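Local coordinates for protein heme oxygenase (mycobilin-producing) (Mycobacterium tuberculosis, PDB 6PLE) that degrades heme oxidatively to mycobilin in the presence of an electron donor, releasing free iron, and here holds biliverdin, at residues V4-I9 and F52-W57. The protein carries 1 engineered substitution. Sequence-based numbering, arbitrary orientation.
With BLA (biliverdine IX alpha), chain C.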
loop_
_atom_site.group_PDB
_atom_site.type_symbol
_atom_site.label_atom_id
_atom_site.label_comp_id
_atom_site.label_asym_id
_atom_site.label_seq_id
_atom_site.Cartn_x
_atom_site.Cartn_y
_atom_site.Cartn_z
ATOM N N VAL A 4 -8.535 8.398 17.365
ATOM C CA VAL A 4 -7.079 8.397 17.276
ATOM C C VAL A 4 -6.675 7.224 16.412
ATOM O O VAL A 4 -7.181 6.116 16.602
ATOM C CB VAL A 4 -6.398 8.305 18.657
ATOM C CG1 VAL A 4 -4.958 7.887 18.501
ATOM C CG2 VAL A 4 -6.462 9.620 19.351
ATOM N N LYS A 5 -5.789 7.471 15.462
ATOM C CA LYS A 5 -5.207 6.454 14.606
ATOM C C LYS A 5 -3.740 6.361 14.960
ATOM O O LYS A 5 -3.016 7.348 14.824
ATOM C CB LYS A 5 -5.327 6.826 13.125
ATOM C CG LYS A 5 -6.530 6.304 12.362
ATOM C CD LYS A 5 -7.835 6.610 13.038
ATOM C CE LYS A 5 -8.967 6.126 12.170
ATOM N NZ LYS A 5 -10.058 5.425 12.904
ATOM N N ILE A 6 -3.278 5.176 15.344
ATOM C CA ILE A 6 -1.868 4.970 15.622
ATOM C C ILE A 6 -1.299 4.071 14.546
ATOM O O ILE A 6 -1.911 3.055 14.195
ATOM C CB ILE A 6 -1.646 4.383 17.019
ATOM C CG1 ILE A 6 -2.071 5.431 18.060
ATOM C CG2 ILE A 6 -0.193 3.962 17.161
ATOM C CD1 ILE A 6 -1.622 5.103 19.464
ATOM N N ASN A 7 -0.139 4.453 14.013
ATOM C CA ASN A 7 0.526 3.711 12.946
ATOM C C ASN A 7 1.880 3.244 13.467
ATOM O O ASN A 7 2.799 4.047 13.652
ATOM C CB ASN A 7 0.656 4.567 11.676
ATOM C CG ASN A 7 1.488 3.899 10.582
ATOM O OD1 ASN A 7 1.880 2.729 10.682
ATOM N ND2 ASN A 7 1.764 4.655 9.521
ATOM N N ALA A 8 2.007 1.948 13.706
ATOM C CA ALA A 8 3.284 1.402 14.155
ATOM C C ALA A 8 4.143 1.126 12.929
ATOM O O ALA A 8 3.936 0.144 12.222
ATOM C CB ALA A 8 3.068 0.156 15.003
ATOM N N ILE A 9 5.092 2.013 12.645
ATOM C CA ILE A 9 5.939 1.883 11.466
ATOM C C ILE A 9 7.196 1.102 11.828
ATOM O O ILE A 9 7.836 1.384 12.847
ATOM C CB ILE A 9 6.284 3.265 10.885
ATOM C CG1 ILE A 9 5.012 3.982 10.411
ATOM C CG2 ILE A 9 7.234 3.125 9.730
ATOM C CD1 ILE A 9 5.279 5.216 9.544
ATOM N N PHE A 52 5.951 5.300 16.278
ATOM C CA PHE A 52 4.510 5.463 16.354
ATOM C C PHE A 52 4.157 6.803 15.745
ATOM O O PHE A 52 4.847 7.792 15.994
ATOM C CB PHE A 52 4.001 5.354 17.780
ATOM C CG PHE A 52 3.820 3.940 18.234
ATOM C CD1 PHE A 52 4.661 2.943 17.764
ATOM C CD2 PHE A 52 2.817 3.603 19.129
ATOM C CE1 PHE A 52 4.513 1.643 18.174
ATOM C CE2 PHE A 52 2.663 2.296 19.547
ATOM C CZ PHE A 52 3.512 1.315 19.070
ATOM N N VAL A 53 3.134 6.806 14.899
ATOM C CA VAL A 53 2.490 8.015 14.414
ATOM C C VAL A 53 1.150 8.086 15.103
ATOM O O VAL A 53 0.252 7.302 14.787
ATOM C CB VAL A 53 2.289 8.023 12.892
ATOM C CG1 VAL A 53 1.944 9.449 12.435
ATOM C CG2 VAL A 53 3.494 7.461 12.137
ATOM N N VAL A 54 0.985 9.043 16.005
ATOM C CA VAL A 54 -0.274 9.232 16.717
ATOM C C VAL A 54 -0.975 10.437 16.114
ATOM O O VAL A 54 -0.423 11.540 16.121
ATOM C CB VAL A 54 -0.049 9.428 18.223
ATOM C CG1 VAL A 54 -1.345 9.424 18.931
ATOM C CG2 VAL A 54 0.887 8.352 18.769
ATOM N N THR A 55 -2.176 10.224 15.577
ATOM C CA THR A 55 -2.964 11.255 14.905
ATOM C C THR A 55 -4.338 11.325 15.552
ATOM O O THR A 55 -4.954 10.290 15.796
ATOM C CB THR A 55 -3.123 10.951 13.399
ATOM O OG1 THR A 55 -4.128 9.944 13.206
ATOM C CG2 THR A 55 -1.834 10.432 12.808
ATOM N N HIS A 56 -4.824 12.531 15.840
ATOM C CA HIS A 56 -6.191 12.707 16.321
ATOM C C HIS A 56 -7.051 13.283 15.201
ATOM O O HIS A 56 -6.539 13.920 14.277
ATOM C CB HIS A 56 -6.249 13.618 17.557
ATOM C CG HIS A 56 -5.309 13.213 18.655
ATOM N ND1 HIS A 56 -3.936 13.190 18.494
ATOM C CD2 HIS A 56 -5.545 12.820 19.929
ATOM C CE1 HIS A 56 -3.367 12.798 19.619
ATOM N NE2 HIS A 56 -4.322 12.560 20.504
ATOM N N TRP A 57 -8.356 13.010 15.268
ATOM C CA TRP A 57 -9.301 13.449 14.254
ATOM C C TRP A 57 -10.659 13.646 14.903
ATOM O O TRP A 57 -10.982 13.001 15.903
ATOM C CB TRP A 57 -9.439 12.460 13.097
ATOM C CG TRP A 57 -8.167 11.946 12.554
ATOM C CD1 TRP A 57 -7.369 10.982 13.102
ATOM C CD2 TRP A 57 -7.540 12.334 11.333
ATOM N NE1 TRP A 57 -6.277 10.752 12.301
ATOM C CE2 TRP A 57 -6.353 11.573 11.210
ATOM C CE3 TRP A 57 -7.854 13.261 10.330
ATOM C CZ2 TRP A 57 -5.488 11.717 10.137
ATOM C CZ3 TRP A 57 -6.999 13.381 9.254
ATOM C CH2 TRP A 57 -5.839 12.614 9.158
HETATM C CHA BLA C . 5.707 8.080 6.148
HETATM N NA BLA C . 3.664 9.526 6.747
HETATM C C1A BLA C . 4.943 9.396 6.352
HETATM C C2A BLA C . 5.485 10.625 6.169
HETATM C C3A BLA C . 4.513 11.537 6.457
HETATM C C4A BLA C . 3.371 10.838 6.817
HETATM C CMA BLA C . 4.667 13.053 6.408
HETATM C CAA BLA C . 6.941 10.791 5.725
HETATM C CBA BLA C . 7.045 10.869 4.191
HETATM C CGA BLA C . 7.460 9.525 3.584
HETATM O O1A BLA C . 8.490 8.902 3.951
HETATM O O2A BLA C . 6.757 9.033 2.675
HETATM C CHB BLA C . 1.968 11.341 7.254
HETATM N NB BLA C . 1.567 8.992 8.222
HETATM C C1B BLA C . 1.190 10.459 7.913
HETATM C C2B BLA C . -0.178 10.641 8.495
HETATM C C3B BLA C . -0.603 9.420 9.097
HETATM C C4B BLA C . 0.419 8.341 8.968
HETATM C CMB BLA C . -1.012 11.935 8.460
HETATM O OB BLA C . 0.364 7.224 9.344
HETATM C CAB BLA C . -1.937 9.197 9.789
HETATM C CBB BLA C . -3.041 9.136 9.071
HETATM N NC BLA C . 0.624 6.877 6.021
HETATM C C1C BLA C . -0.877 7.165 6.238
HETATM C C2C BLA C . -1.528 5.853 6.519
HETATM C C3C BLA C . -0.553 4.809 6.494
HETATM C C4C BLA C . 0.800 5.358 6.181
HETATM C CMC BLA C . -3.024 5.679 6.794
HETATM O OC BLA C . -1.406 8.223 6.186
HETATM C CAC BLA C . -0.759 3.306 6.725
HETATM C CBC BLA C . -1.230 2.837 7.852
HETATM C CHD BLA C . 1.900 4.618 6.117
HETATM N ND BLA C . 3.522 6.729 6.197
HETATM C C1D BLA C . 3.287 5.275 6.093
HETATM C C2D BLA C . 4.583 4.552 5.919
HETATM C C3D BLA C . 5.637 5.579 5.939
HETATM C C4D BLA C . 5.012 6.938 6.107
HETATM C CMD BLA C . 4.784 3.034 5.764
HETATM C CAD BLA C . 7.138 5.417 5.773
HETATM C CBD BLA C . 7.386 5.889 4.335
HETATM C CGD BLA C . 8.820 5.608 3.911
HETATM O O1D BLA C . 9.260 4.434 3.947
HETATM O O2D BLA C . 9.550 6.554 3.520
#
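Asn7 and Val53 face each other as a hydrogen-bonded pair of two antiparallel strands, with Asn7 N 3.0 Å from Val53 O and Val53 N 3.0 Å from Asn7 O. Lys5 and Thr55 form the next such pair. Lys5 O accepts two donors: Thr55 N, tilted 26° off the carbonyl plane, and Thr55 OG1, which lies in that plane on a lone pair of Lys5 O, at a long 3.3 Å.

The face with Asn7, Val53 and Thr55 is buried and packs against biliverdin. Asn7 has its amide anti to the backbone N (chi1 173°), which lets ND2 give a nearly straight bond of 2.9 Å to OB of the ligand. Val53 CG1 lies 3.9 Å from C4B, the ligand carbon that bears OB, and Thr55 CG2 meets CAB. Ile9 CD1 touches both Val53 CG2 and the ligand. Lys5 NZ forms salt bridges with Asp60 and Glu91.

The other face is more open: apart from Ala8 its residues are partly exposed. The Phe52 ring meets Ile6 CG2 and Ala8 CB, both obliquely; Ile6 CG2 is 3.6 Å from Phe52 CD2. Val4 CG2 meets the His56 ring obliquely at CD2.

Strands 3-9 and 51-57 are central in the four-stranded antiparallel sheet of the dimeric alpha-beta barrel fold; the face that carries the helices lines the heme pocket.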